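Cys-Gly metallodipeptidase DUG1 (Saccharomyces cerevisiae, PDB 4G1P) cleaves Cys-Gly as a zinc- or manganese-dependent dipeptidase and serves as the catalytic component of the yeast complex that degrades glutathione. Local coordinates at residues V97-H102 with L163-E168; A195-D200 with S436-P441; K62-G67 with V83-F88; L143-V148 with K466-Y471. All blocks are in the same frame, centred on the assembly; numbering follows the deposited sequence.

In the fold
Contacts 1, 2 and 3 belong to one six-stranded mixed sheet, and contact 4 packs helices on one of its faces. Contact 1 is a parallel pair in the interior of the sheet, wholly buried. Contact 2 pairs strand 195-198 with the last of the six strands, 437-439, also buried. Contact 3 joins strand 61-64, at the other end, in antiparallel fashion and is only partly buried. Polar residues H102, E168, S199 and D200 follow apolar ones at the C-terminal ends of three strands. Contact 3 lacks polar side-chain bonds between its strands, and K62 and M63 are exposed. Contact 4 is buried packing of sulfur, methyl groups and rings. W145 touches V99 of contact 1, while M468 touches S199 of contact 2.

Contact 1: residues V97-H102 with L163-E168; sequences VLVYGH and LVTCFE
V97 O accepts a hydrogen bond from V164 N. The strands run parallel, 25° apart, in register from V97 with L163 to H102 with E168. L98 shares a face with V164 and C166. Its CD1 lies 3.6 Å from V164 CG1 and also touches C166 CB. V99 bonds twice through its backbone: V99 N reaches V164 O at 2.8 Å, and V99 O takes C166 N. Its side chain is on the other face, where CG1 meets L163 CD1 at 4.0 Å, the two side chains crossing at about a right angle. Y100 returns to the L98 face. Its CG is anti to the backbone N (chi1 159°), which starts the ring toward E168. Its OH donates to E168 OE2 at 2.7 Å, on the anti lone pair. That oxygen sits in the ring plane, at the edge, and the carboxylate is turned 53° from the ring. G101 N makes a weak bond to C166 O at 3.5 Å and lies at the edge of the F167 ring. G101 O accepts E168 N. H102 ND1 bonds D104 O. H102 is probably a zinc ligand, as in related enzymes, though its side chain is about 4 Å from the bound zinc here. The chemistry thus turns polar along the strands. Hydroxyls of Y100 and S175 grip E168 OE2, and OE1 has a weak bond from M170 N. Together they are likely to limit the carboxylate's turning.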
loop_
_atom_site.group_PDB
_atom_site.type_symbol
_atom_site.label_atom_id
_atom_site.label_comp_id
_atom_site.label_asym_id
_atom_site.label_seq_id
_atom_site.Cartn_x
_atom_site.Cartn_y
_atom_site.Cartn_z
ATOM N N VAL A 97 -35.279 17.126 -20.940
ATOM C CA VAL A 97 -34.236 16.117 -20.799
ATOM C C VAL A 97 -33.367 16.374 -19.570
ATOM O O VAL A 97 -32.830 17.465 -19.387
ATOM C CB VAL A 97 -33.331 16.036 -22.037
ATOM C CG1 VAL A 97 -32.291 14.950 -21.849
ATOM C CG2 VAL A 97 -34.155 15.757 -23.267
ATOM N N LEU A 98 -33.253 15.363 -18.719
ATOM C CA LEU A 98 -32.357 15.437 -17.575
ATOM C C LEU A 98 -31.019 14.839 -17.977
ATOM O O LEU A 98 -30.959 13.702 -18.484
ATOM C CB LEU A 98 -32.941 14.687 -16.378
ATOM C CG LEU A 98 -32.042 14.498 -15.151
ATOM C CD1 LEU A 98 -31.453 15.811 -14.748
ATOM C CD2 LEU A 98 -32.825 13.948 -13.990
ATOM N N VAL A 99 -29.951 15.612 -17.781
ATOM C CA VAL A 99 -28.607 15.079 -17.977
ATOM C C VAL A 99 -27.877 14.944 -16.655
ATOM O O VAL A 99 -27.909 15.842 -15.812
ATOM C CB VAL A 99 -27.761 15.902 -18.984
ATOM C CG1 VAL A 99 -28.375 15.825 -20.366
ATOM C CG2 VAL A 99 -27.612 17.352 -18.533
ATOM N N TYR A 100 -27.224 13.800 -16.488
ATOM C CA TYR A 100 -26.449 13.493 -15.292
ATOM C C TYR A 100 -24.988 13.257 -15.643
ATOM O O TYR A 100 -24.673 12.683 -16.699
ATOM C CB TYR A 100 -27.004 12.239 -14.635
ATOM C CG TYR A 100 -26.035 11.526 -13.720
ATOM C CD1 TYR A 100 -25.122 10.593 -14.219
ATOM C CD2 TYR A 100 -26.054 11.757 -12.354
ATOM C CE1 TYR A 100 -24.240 9.953 -13.391
ATOM C CE2 TYR A 100 -25.187 11.106 -11.516
ATOM C CZ TYR A 100 -24.283 10.207 -12.037
ATOM O OH TYR A 100 -23.424 9.562 -11.194
ATOM N N GLY A 101 -24.107 13.672 -14.734
ATOM C CA GLY A 101 -22.680 13.419 -14.833
ATOM C C GLY A 101 -22.045 13.601 -13.465
ATOM O O GLY A 101 -22.740 13.797 -12.461
ATOM N N HIS A 102 -20.725 13.551 -13.397
ATOM C CA HIS A 102 -20.089 13.704 -12.105
ATOM C C HIS A 102 -18.809 14.501 -12.167
ATOM O O HIS A 102 -18.000 14.349 -13.092
ATOM C CB HIS A 102 -19.869 12.350 -11.423
ATOM C CG HIS A 102 -18.843 11.475 -12.079
ATOM N ND1 HIS A 102 -17.502 11.532 -11.762
ATOM C CD2 HIS A 102 -18.973 10.478 -12.991
ATOM C CE1 HIS A 102 -16.848 10.628 -12.474
ATOM N NE2 HIS A 102 -17.718 9.973 -13.223
ATOM N N LEU A 163 -33.590 21.729 -20.543
ATOM C CA LEU A 163 -32.526 20.944 -19.963
ATOM C C LEU A 163 -32.603 20.993 -18.449
ATOM O O LEU A 163 -32.911 22.024 -17.871
ATOM C CB LEU A 163 -31.168 21.444 -20.437
ATOM C CG LEU A 163 -30.111 20.362 -20.267
ATOM C CD1 LEU A 163 -30.423 19.189 -21.203
ATOM C CD2 LEU A 163 -28.714 20.921 -20.513
ATOM N N VAL A 164 -32.347 19.862 -17.813
ATOM C CA VAL A 164 -32.333 19.779 -16.364
ATOM C C VAL A 164 -31.088 19.013 -16.008
ATOM O O VAL A 164 -30.728 18.051 -16.687
ATOM C CB VAL A 164 -33.571 19.060 -15.812
ATOM C CG1 VAL A 164 -33.450 18.832 -14.316
ATOM C CG2 VAL A 164 -34.797 19.872 -16.105
ATOM N N THR A 165 -30.415 19.452 -14.955
ATOM C CA THR A 165 -29.091 18.962 -14.666
ATOM C C THR A 165 -29.075 18.269 -13.334
ATOM O O THR A 165 -29.787 18.654 -12.425
ATOM C CB THR A 165 -28.076 20.120 -14.691
ATOM O OG1 THR A 165 -26.915 19.697 -15.380
ATOM C CG2 THR A 165 -27.648 20.526 -13.330
ATOM N N CYS A 166 -28.268 17.226 -13.229
ATOM C CA CYS A 166 -28.060 16.541 -11.965
ATOM C C CYS A 166 -26.599 16.046 -11.890
ATOM O O CYS A 166 -26.280 14.935 -12.302
ATOM C CB CYS A 166 -29.064 15.392 -11.813
ATOM S SG CYS A 166 -28.891 14.460 -10.265
ATOM N N PHE A 167 -25.716 16.899 -11.386
ATOM C CA PHE A 167 -24.276 16.628 -11.352
ATOM C C PHE A 167 -23.804 16.340 -9.921
ATOM O O PHE A 167 -23.873 17.211 -9.051
ATOM C CB PHE A 167 -23.507 17.831 -11.913
ATOM C CG PHE A 167 -23.780 18.121 -13.376
ATOM C CD1 PHE A 167 -24.155 17.110 -14.252
ATOM C CD2 PHE A 167 -23.636 19.415 -13.883
ATOM C CE1 PHE A 167 -24.397 17.383 -15.612
ATOM C CE2 PHE A 167 -23.873 19.703 -15.243
ATOM C CZ PHE A 167 -24.246 18.684 -16.108
ATOM N N GLU A 168 -23.338 15.122 -9.663
ATOM C CA GLU A 168 -22.899 14.768 -8.310
ATOM C C GLU A 168 -21.386 14.804 -8.226
ATOM O O GLU A 168 -20.709 14.918 -9.251
ATOM C CB GLU A 168 -23.400 13.378 -7.887
ATOM C CG GLU A 168 -22.722 12.225 -8.634
ATOM C CD GLU A 168 -22.761 10.911 -7.873
ATOM O OE1 GLU A 168 -22.622 10.927 -6.635
ATOM O OE2 GLU A 168 -22.928 9.857 -8.514
#

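Contact 2: residues A195-D200 with S436-P441; sequences AVCISD and SVLLLP
V196 and L438 belong to a ladder of four backbone hydrogen bonds joining two parallel strands. V196 N donates to S436 O at 3.2 Å. L438 N then bonds V196 O, I198 N bonds L438 O, and L440 N bonds I198 O at 2.8 Å. The strands lie 18° apart. V196 O has a second donor, Q398 NE2, from helix 397-410.

The ladder is continued by a side chain. S199 OG is anti to its backbone N (chi1 -171°) and donates to L440 O at 2.8 Å. The hydroxyl comes in 22° out of the carbonyl plane. An alanine here would probably leave L440 O without this donor and take away a cross-link just beyond the strand ends.

Apolar contacts fall on two faces. On one, I198 and L439 lie side by side and point the same way, with L439 CD2 at 3.5 Å from I198 CB. V196 CB meets V437 CG2 at 4.0 Å on the same face. On the other, C197 SG sits 3.9 Å from L438 CD2 and also touches L440 CB. Y471 of helix 458-477 packs on C197 and L438.

Strand 195-198 also bonds to strand 96-102 on its other edge. D200 follows just after its end and is a zinc ligand. A metal-binding aspartate carried beyond the C-terminal end of a parallel strand fits the alpha/beta catalytic domain of M20 metallopeptidases.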
loop_
_atom_site.group_PDB
_atom_site.type_symbol
_atom_site.label_atom_id
_atom_site.label_comp_id
_atom_site.label_asym_id
_atom_site.label_seq_id
_atom_site.Cartn_x
_atom_site.Cartn_y
_atom_site.Cartn_z
ATOM N N ALA A 195 -37.064 12.235 -20.120
ATOM C CA ALA A 195 -35.986 11.396 -20.603
ATOM C C ALA A 195 -34.733 11.758 -19.854
ATOM O O ALA A 195 -34.591 12.886 -19.382
ATOM C CB ALA A 195 -35.779 11.594 -22.102
ATOM N N VAL A 196 -33.832 10.791 -19.748
ATOM C CA VAL A 196 -32.559 11.004 -19.099
ATOM C C VAL A 196 -31.426 10.577 -20.024
ATOM O O VAL A 196 -31.459 9.484 -20.603
ATOM C CB VAL A 196 -32.482 10.248 -17.775
ATOM C CG1 VAL A 196 -31.052 10.270 -17.220
ATOM C CG2 VAL A 196 -33.466 10.845 -16.783
ATOM N N CYS A 197 -30.438 11.461 -20.173
ATOM C CA CYS A 197 -29.227 11.148 -20.914
ATOM C C CYS A 197 -27.986 11.208 -20.018
ATOM O O CYS A 197 -27.849 12.105 -19.175
ATOM C CB CYS A 197 -29.047 12.105 -22.081
ATOM S SG CYS A 197 -27.740 11.532 -23.144
ATOM N N ILE A 198 -27.082 10.253 -20.198
ATOM C CA ILE A 198 -25.854 10.217 -19.422
ATOM C C ILE A 198 -24.679 10.046 -20.356
ATOM O O ILE A 198 -24.684 9.150 -21.206
ATOM C CB ILE A 198 -25.843 9.047 -18.432
ATOM C CG1 ILE A 198 -26.853 9.270 -17.319
ATOM C CG2 ILE A 198 -24.466 8.878 -17.818
ATOM C CD1 ILE A 198 -27.011 8.058 -16.404
ATOM N N SER A 199 -23.677 10.907 -20.205
ATOM C CA SER A 199 -22.435 10.744 -20.924
ATOM C C SER A 199 -21.348 10.437 -19.914
ATOM O O SER A 199 -20.759 11.336 -19.331
ATOM C CB SER A 199 -22.104 12.021 -21.681
ATOM O OG SER A 199 -21.009 11.816 -22.540
ATOM N N ASP A 200 -21.086 9.160 -19.699
ATOM C CA ASP A 200 -20.181 8.753 -18.640
ATOM C C ASP A 200 -19.567 7.392 -18.927
ATOM O O ASP A 200 -19.337 6.597 -18.019
ATOM C CB ASP A 200 -20.936 8.700 -17.315
ATOM C CG ASP A 200 -20.046 8.986 -16.115
ATOM O OD1 ASP A 200 -18.824 9.175 -16.285
ATOM O OD2 ASP A 200 -20.570 9.013 -14.988
ATOM N N SER A 436 -37.071 6.517 -20.123
ATOM C CA SER A 436 -35.963 5.786 -20.699
ATOM C C SER A 436 -34.652 6.489 -20.369
ATOM O O SER A 436 -34.628 7.689 -20.099
ATOM C CB SER A 436 -36.116 5.699 -22.204
ATOM O OG SER A 436 -36.149 6.998 -22.762
ATOM N N VAL A 437 -33.563 5.736 -20.388
ATOM C CA VAL A 437 -32.247 6.313 -20.203
ATOM C C VAL A 437 -31.400 5.967 -21.402
ATOM O O VAL A 437 -31.432 4.835 -21.879
ATOM C CB VAL A 437 -31.559 5.778 -18.936
ATOM C CG1 VAL A 437 -30.110 6.231 -18.889
ATOM C CG2 VAL A 437 -32.312 6.236 -17.676
ATOM N N LEU A 438 -30.663 6.958 -21.899
ATOM C CA LEU A 438 -29.691 6.757 -22.964
ATOM C C LEU A 438 -28.259 7.024 -22.472
ATOM O O LEU A 438 -28.011 8.024 -21.796
ATOM C CB LEU A 438 -30.012 7.696 -24.112
ATOM C CG LEU A 438 -28.867 7.936 -25.087
ATOM C CD1 LEU A 438 -28.678 6.726 -25.976
ATOM C CD2 LEU A 438 -29.138 9.181 -25.913
ATOM N N LEU A 439 -27.321 6.142 -22.809
ATOM C CA LEU A 439 -25.910 6.413 -22.544
ATOM C C LEU A 439 -25.170 6.834 -23.806
ATOM O O LEU A 439 -25.085 6.073 -24.762
ATOM C CB LEU A 439 -25.226 5.196 -21.944
ATOM C CG LEU A 439 -25.854 4.639 -20.684
ATOM C CD1 LEU A 439 -24.949 3.574 -20.151
ATOM C CD2 LEU A 439 -26.066 5.732 -19.670
ATOM N N LEU A 440 -24.614 8.041 -23.784
ATOM C CA LEU A 440 -23.978 8.652 -24.954
ATOM C C LEU A 440 -22.500 8.888 -24.694
ATOM O O LEU A 440 -22.098 9.989 -24.313
ATOM C CB LEU A 440 -24.622 10.010 -25.243
ATOM C CG LEU A 440 -24.820 10.504 -26.676
ATOM C CD1 LEU A 440 -25.020 11.998 -26.678
ATOM C CD2 LEU A 440 -23.695 10.100 -27.606
ATOM N N PRO A 441 -21.680 7.862 -24.920
ATOM C CA PRO A 441 -20.235 7.937 -24.661
ATOM C C PRO A 441 -19.561 9.060 -25.437
ATOM O O PRO A 441 -19.781 9.225 -26.630
ATOM C CB PRO A 441 -19.717 6.594 -25.177
ATOM C CG PRO A 441 -20.711 6.185 -26.212
ATOM C CD PRO A 441 -22.050 6.655 -25.673
#

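Contact 3: residues K62-G67 with V83-F88; sequences KMVDLG and VILSRF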
loop_
_atom_site.group_PDB
_atom_site.type_symbol
_atom_site.label_atom_id
_atom_site.label_comp_id
_atom_site.label_asym_id
_atom_site.label_seq_id
_atom_site.Cartn_x
_atom_site.Cartn_y
_atom_site.Cartn_z
ATOM N N LYS A 62 -29.520 24.743 -7.708
ATOM C CA LYS A 62 -29.571 24.258 -6.340
ATOM C C LYS A 62 -28.365 23.376 -6.000
ATOM O O LYS A 62 -28.150 22.325 -6.605
ATOM C CB LYS A 62 -30.884 23.506 -6.078
ATOM C CG LYS A 62 -32.128 24.395 -5.945
ATOM C CD LYS A 62 -33.347 23.582 -5.452
ATOM C CE LYS A 62 -33.003 22.707 -4.221
ATOM N NZ LYS A 62 -34.121 21.806 -3.752
ATOM N N MET A 63 -27.579 23.822 -5.028
ATOM C CA MET A 63 -26.489 23.025 -4.503
ATOM C C MET A 63 -27.026 22.167 -3.370
ATOM O O MET A 63 -27.069 22.590 -2.216
ATOM C CB MET A 63 -25.384 23.943 -4.006
ATOM C CG MET A 63 -25.059 25.028 -5.009
ATOM S SD MET A 63 -24.503 24.392 -6.615
ATOM C CE MET A 63 -22.759 24.095 -6.296
ATOM N N VAL A 64 -27.451 20.959 -3.702
ATOM C CA VAL A 64 -28.173 20.147 -2.742
ATOM C C VAL A 64 -27.227 19.412 -1.809
ATOM O O VAL A 64 -26.320 18.727 -2.262
ATOM C CB VAL A 64 -29.067 19.141 -3.464
ATOM C CG1 VAL A 64 -29.802 18.272 -2.465
ATOM C CG2 VAL A 64 -30.037 19.875 -4.402
ATOM N N ASP A 65 -27.451 19.551 -0.506
ATOM C CA ASP A 65 -26.617 18.915 0.512
ATOM C C ASP A 65 -27.160 17.562 0.868
ATOM O O ASP A 65 -28.216 17.482 1.469
ATOM C CB ASP A 65 -26.658 19.752 1.777
ATOM C CG ASP A 65 -25.543 19.426 2.745
ATOM O OD1 ASP A 65 -25.246 18.229 2.958
ATOM O OD2 ASP A 65 -24.963 20.386 3.306
ATOM N N LEU A 66 -26.442 16.507 0.503
ATOM C CA LEU A 66 -26.857 15.151 0.830
ATOM C C LEU A 66 -26.752 14.919 2.329
ATOM O O LEU A 66 -27.402 14.034 2.877
ATOM C CB LEU A 66 -25.992 14.134 0.088
ATOM C CG LEU A 66 -26.376 13.826 -1.358
ATOM C CD1 LEU A 66 -27.672 14.524 -1.735
ATOM C CD2 LEU A 66 -25.252 14.219 -2.303
ATOM N N GLY A 67 -25.926 15.724 2.987
ATOM C CA GLY A 67 -25.716 15.601 4.414
ATOM C C GLY A 67 -24.271 15.299 4.754
ATOM O O GLY A 67 -23.363 15.639 4.001
ATOM N N VAL A 83 -24.961 17.914 -4.723
ATOM C CA VAL A 83 -25.422 17.511 -6.047
ATOM C C VAL A 83 -25.935 18.772 -6.684
ATOM O O VAL A 83 -26.587 19.571 -6.012
ATOM C CB VAL A 83 -26.551 16.463 -6.028
ATOM C CG1 VAL A 83 -27.015 16.184 -7.438
ATOM C CG2 VAL A 83 -26.069 15.184 -5.414
ATOM N N ILE A 84 -25.619 18.969 -7.959
ATOM C CA ILE A 84 -25.899 20.239 -8.610
ATOM C C ILE A 84 -27.094 20.121 -9.527
ATOM O O ILE A 84 -27.032 19.445 -10.538
ATOM C CB ILE A 84 -24.712 20.715 -9.449
ATOM C CG1 ILE A 84 -23.451 20.839 -8.585
ATOM C CG2 ILE A 84 -25.050 22.038 -10.098
ATOM C CD1 ILE A 84 -22.202 21.188 -9.375
ATOM N N LEU A 85 -28.186 20.770 -9.160
ATOM C CA LEU A 85 -29.380 20.744 -9.986
ATOM C C LEU A 85 -29.581 22.097 -10.650
ATOM O O LEU A 85 -29.466 23.137 -10.003
ATOM C CB LEU A 85 -30.619 20.398 -9.152
ATOM C CG LEU A 85 -30.607 19.184 -8.218
ATOM C CD1 LEU A 85 -32.002 19.019 -7.677
ATOM C CD2 LEU A 85 -30.147 17.907 -8.907
ATOM N N SER A 86 -29.885 22.082 -11.939
ATOM C CA SER A 86 -30.199 23.305 -12.645
ATOM C C SER A 86 -31.116 23.038 -13.835
ATOM O O SER A 86 -31.276 21.898 -14.273
ATOM C CB SER A 86 -28.919 23.990 -13.105
ATOM O OG SER A 86 -28.317 23.283 -14.168
ATOM N N ARG A 87 -31.739 24.094 -14.341
ATOM C CA ARG A 87 -32.587 23.977 -15.514
ATOM C C ARG A 87 -32.143 25.021 -16.512
ATOM O O ARG A 87 -31.641 26.089 -16.136
ATOM C CB ARG A 87 -34.067 24.169 -15.164
ATOM C CG ARG A 87 -34.389 24.030 -13.671
ATOM C CD ARG A 87 -35.882 24.215 -13.321
ATOM N NE ARG A 87 -36.608 22.972 -13.522
ATOM C CZ ARG A 87 -37.007 22.165 -12.547
ATOM N NH1 ARG A 87 -36.794 22.469 -11.278
ATOM N NH2 ARG A 87 -37.643 21.049 -12.853
ATOM N N PHE A 88 -32.294 24.700 -17.789
ATOM C CA PHE A 88 -32.133 25.693 -18.839
ATOM C C PHE A 88 -33.353 25.651 -19.750
ATOM O O PHE A 88 -33.593 24.668 -20.450
ATOM C CB PHE A 88 -30.844 25.496 -19.638
ATOM C CG PHE A 88 -30.632 26.541 -20.685
ATOM C CD1 PHE A 88 -31.136 26.369 -21.969
ATOM C CD2 PHE A 88 -29.955 27.713 -20.385
ATOM C CE1 PHE A 88 -30.954 27.341 -22.934
ATOM C CE2 PHE A 88 -29.772 28.689 -21.347
ATOM C CZ PHE A 88 -30.270 28.507 -22.619
#
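K62 and L85, like V64 and V83, form antiparallel hydrogen-bonded pairs, with the non-hydrogen-bonded pair M63 and I84 between them. K62 N donates to L85 O at 2.8 Å, and L85 N returns a bond to K62 O. V64 N reaches V83 O at 2.8 Å, and V83 N bonds V64 O at 2.9 Å.

K62, V64, V83 and L85 share one face. V64 CG2 meets L85 CD1 at 3.9 Å. The two side chains cross obliquely. Past the end of the strand, CD2 of L66 packs on V83 CG2. L181 of helix 178-185 touches V64, L66 and V83.

M63 and I84 occupy the other face. They lie side by side and point the same way. The M63 chain is bent at chi2 (-60°) and chi3 (-83°), and its CE rests 4.0 Å from I84 CG1. I49 and L53 of helix 39-55 also pack on I84.

Four backbone bonds carry the pairing. The apolar contacts add to the burial of V83, I84 and L85, while K62 and M63 stay exposed, as suits an edge strand.

Contact 4: residues L143-V148 with K466-Y471; sequences LSWINV and KTMAAY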
loop_
_atom_site.group_PDB
_atom_site.type_symbol
_atom_site.label_atom_id
_atom_site.label_comp_id
_atom_site.label_asym_id
_atom_site.label_seq_id
_atom_site.Cartn_x
_atom_site.Cartn_y
_atom_site.Cartn_z
ATOM N N LEU A 143 -19.041 18.998 -18.754
ATOM C CA LEU A 143 -18.989 20.381 -19.217
ATOM C C LEU A 143 -19.503 20.516 -20.658
ATOM O O LEU A 143 -19.992 21.575 -21.058
ATOM C CB LEU A 143 -17.573 20.945 -19.096
ATOM C CG LEU A 143 -17.034 21.135 -17.679
ATOM C CD1 LEU A 143 -15.559 21.534 -17.703
ATOM C CD2 LEU A 143 -17.872 22.167 -16.928
ATOM N N SER A 144 -19.404 19.438 -21.425
ATOM C CA SER A 144 -19.876 19.456 -22.801
ATOM C C SER A 144 -21.332 19.907 -22.893
ATOM O O SER A 144 -21.685 20.689 -23.779
ATOM C CB SER A 144 -19.708 18.085 -23.447
ATOM O OG SER A 144 -18.348 17.791 -23.669
ATOM N N TRP A 145 -22.166 19.434 -21.971
ATOM C CA TRP A 145 -23.558 19.879 -21.934
ATOM C C TRP A 145 -23.669 21.396 -21.864
ATOM O O TRP A 145 -24.508 21.987 -22.546
ATOM C CB TRP A 145 -24.311 19.252 -20.771
ATOM C CG TRP A 145 -24.440 17.763 -20.902
ATOM C CD1 TRP A 145 -23.856 16.817 -20.116
ATOM C CD2 TRP A 145 -25.171 17.051 -21.910
ATOM N NE1 TRP A 145 -24.191 15.565 -20.559
ATOM C CE2 TRP A 145 -25.003 15.681 -21.654
ATOM C CE3 TRP A 145 -25.960 17.444 -22.994
ATOM C CZ2 TRP A 145 -25.592 14.695 -22.449
ATOM C CZ3 TRP A 145 -26.550 16.466 -23.777
ATOM C CH2 TRP A 145 -26.359 15.108 -23.503
ATOM N N ILE A 146 -22.808 22.035 -21.075
ATOM C CA ILE A 146 -22.839 23.493 -20.982
ATOM C C ILE A 146 -22.325 24.165 -22.257
ATOM O O ILE A 146 -22.916 25.137 -22.723
ATOM C CB ILE A 146 -22.045 24.001 -19.788
ATOM C CG1 ILE A 146 -22.438 23.218 -18.538
ATOM C CG2 ILE A 146 -22.251 25.510 -19.616
ATOM C CD1 ILE A 146 -21.550 23.482 -17.361
ATOM N N ASN A 147 -21.230 23.645 -22.809
ATOM C CA ASN A 147 -20.709 24.119 -24.087
ATOM C C ASN A 147 -21.817 24.155 -25.137
ATOM O O ASN A 147 -22.035 25.170 -25.824
ATOM C CB ASN A 147 -19.575 23.208 -24.555
ATOM C CG ASN A 147 -18.442 23.109 -23.531
ATOM O OD1 ASN A 147 -18.245 24.020 -22.721
ATOM N ND2 ASN A 147 -17.694 21.998 -23.562
ATOM N N VAL A 148 -22.536 23.038 -25.222
ATOM C CA VAL A 148 -23.646 22.906 -26.137
ATOM C C VAL A 148 -24.725 23.973 -25.925
ATOM O O VAL A 148 -25.182 24.588 -26.889
ATOM C CB VAL A 148 -24.249 21.508 -26.065
ATOM C CG1 VAL A 148 -25.570 21.456 -26.854
ATOM C CG2 VAL A 148 -23.243 20.505 -26.597
ATOM N N LYS A 466 -21.163 18.048 -30.804
ATOM C CA LYS A 466 -22.028 18.141 -31.959
ATOM C C LYS A 466 -23.026 17.000 -31.916
ATOM O O LYS A 466 -24.183 17.185 -32.278
ATOM C CB LYS A 466 -21.201 18.108 -33.242
ATOM C CG LYS A 466 -20.277 19.312 -33.388
ATOM C CD LYS A 466 -19.364 19.196 -34.595
ATOM C CE LYS A 466 -18.627 20.507 -34.873
ATOM N NZ LYS A 466 -17.782 20.446 -36.095
ATOM N N THR A 467 -22.597 15.829 -31.448
ATOM C CA THR A 467 -23.521 14.704 -31.354
ATOM C C THR A 467 -24.572 14.952 -30.269
ATOM O O THR A 467 -25.756 14.634 -30.437
ATOM C CB THR A 467 -22.798 13.354 -31.129
ATOM O OG1 THR A 467 -21.988 13.052 -32.266
ATOM C CG2 THR A 467 -23.804 12.220 -30.951
ATOM N N MET A 468 -24.146 15.542 -29.165
ATOM C CA MET A 468 -25.089 15.915 -28.128
ATOM C C MET A 468 -26.084 16.954 -28.656
ATOM O O MET A 468 -27.276 16.912 -28.342
ATOM C CB MET A 468 -24.353 16.476 -26.907
ATOM C CG MET A 468 -23.527 15.486 -26.107
ATOM S SD MET A 468 -22.620 16.426 -24.853
ATOM C CE MET A 468 -22.088 15.167 -23.685
ATOM N N ALA A 469 -25.599 17.898 -29.450
ATOM C CA ALA A 469 -26.480 18.923 -29.995
ATOM C C ALA A 469 -27.539 18.331 -30.934
ATOM O O ALA A 469 -28.720 18.662 -30.849
ATOM C CB ALA A 469 -25.665 19.977 -30.717
ATOM N N ALA A 470 -27.123 17.453 -31.834
ATOM C CA ALA A 470 -28.067 16.910 -32.795
ATOM C C ALA A 470 -29.050 15.988 -32.091
ATOM O O ALA A 470 -30.243 15.974 -32.407
ATOM C CB ALA A 470 -27.355 16.186 -33.914
ATOM N N TYR A 471 -28.543 15.236 -31.123
ATOM C CA TYR A 471 -29.400 14.357 -30.340
ATOM C C TYR A 471 -30.528 15.115 -29.635
ATOM O O TYR A 471 -31.680 14.710 -29.722
ATOM C CB TYR A 471 -28.587 13.522 -29.346
ATOM C CG TYR A 471 -29.339 13.238 -28.090
ATOM C CD1 TYR A 471 -30.306 12.252 -28.050
ATOM C CD2 TYR A 471 -29.102 13.972 -26.942
ATOM C CE1 TYR A 471 -31.009 12.005 -26.896
ATOM C CE2 TYR A 471 -29.795 13.732 -25.794
ATOM C CZ TYR A 471 -30.745 12.745 -25.773
ATOM O OH TYR A 471 -31.439 12.506 -24.621
#
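M468 and W145 make a Met-aromatic contact where helix 458-477 meets helix 135-154. M468 SD stands 3.8 Å from the centroid of the six-membered ring of W145, over its face. M468 CE lies over the same face, 3.9 Å from the centroid of the five-membered ring, in a CH-pi contact. In M468, chi2 of 174° carries SD out over the six-membered ring, and chi3 of 164° carries CE on over the five-membered ring. The two side chains cross at about a right angle. M468 SD also meets S144 CB at 3.6 Å. The OG of S144 bonds G140 O within its own helix.

The segment axes cross at -64°, 9.5 Å apart at their closest. Both helices cover the same face of the central sheet in the alpha/beta catalytic domain. W145 also packs on V99 of strand 96-102, so the indole is held between strand and helix. An alanine here would probably open a gap beside V99 and leave the M468 sulfur and methyl without their aromatic face.

Further along, V148 CG1 meets A469 CB at 4.1 Å, and V148 CG2 touches M468 CB. Y471 CE2 lies 4.4 Å from W145 CH2, a loose apolar contact, while Y471 OH bonds Q398 OE1.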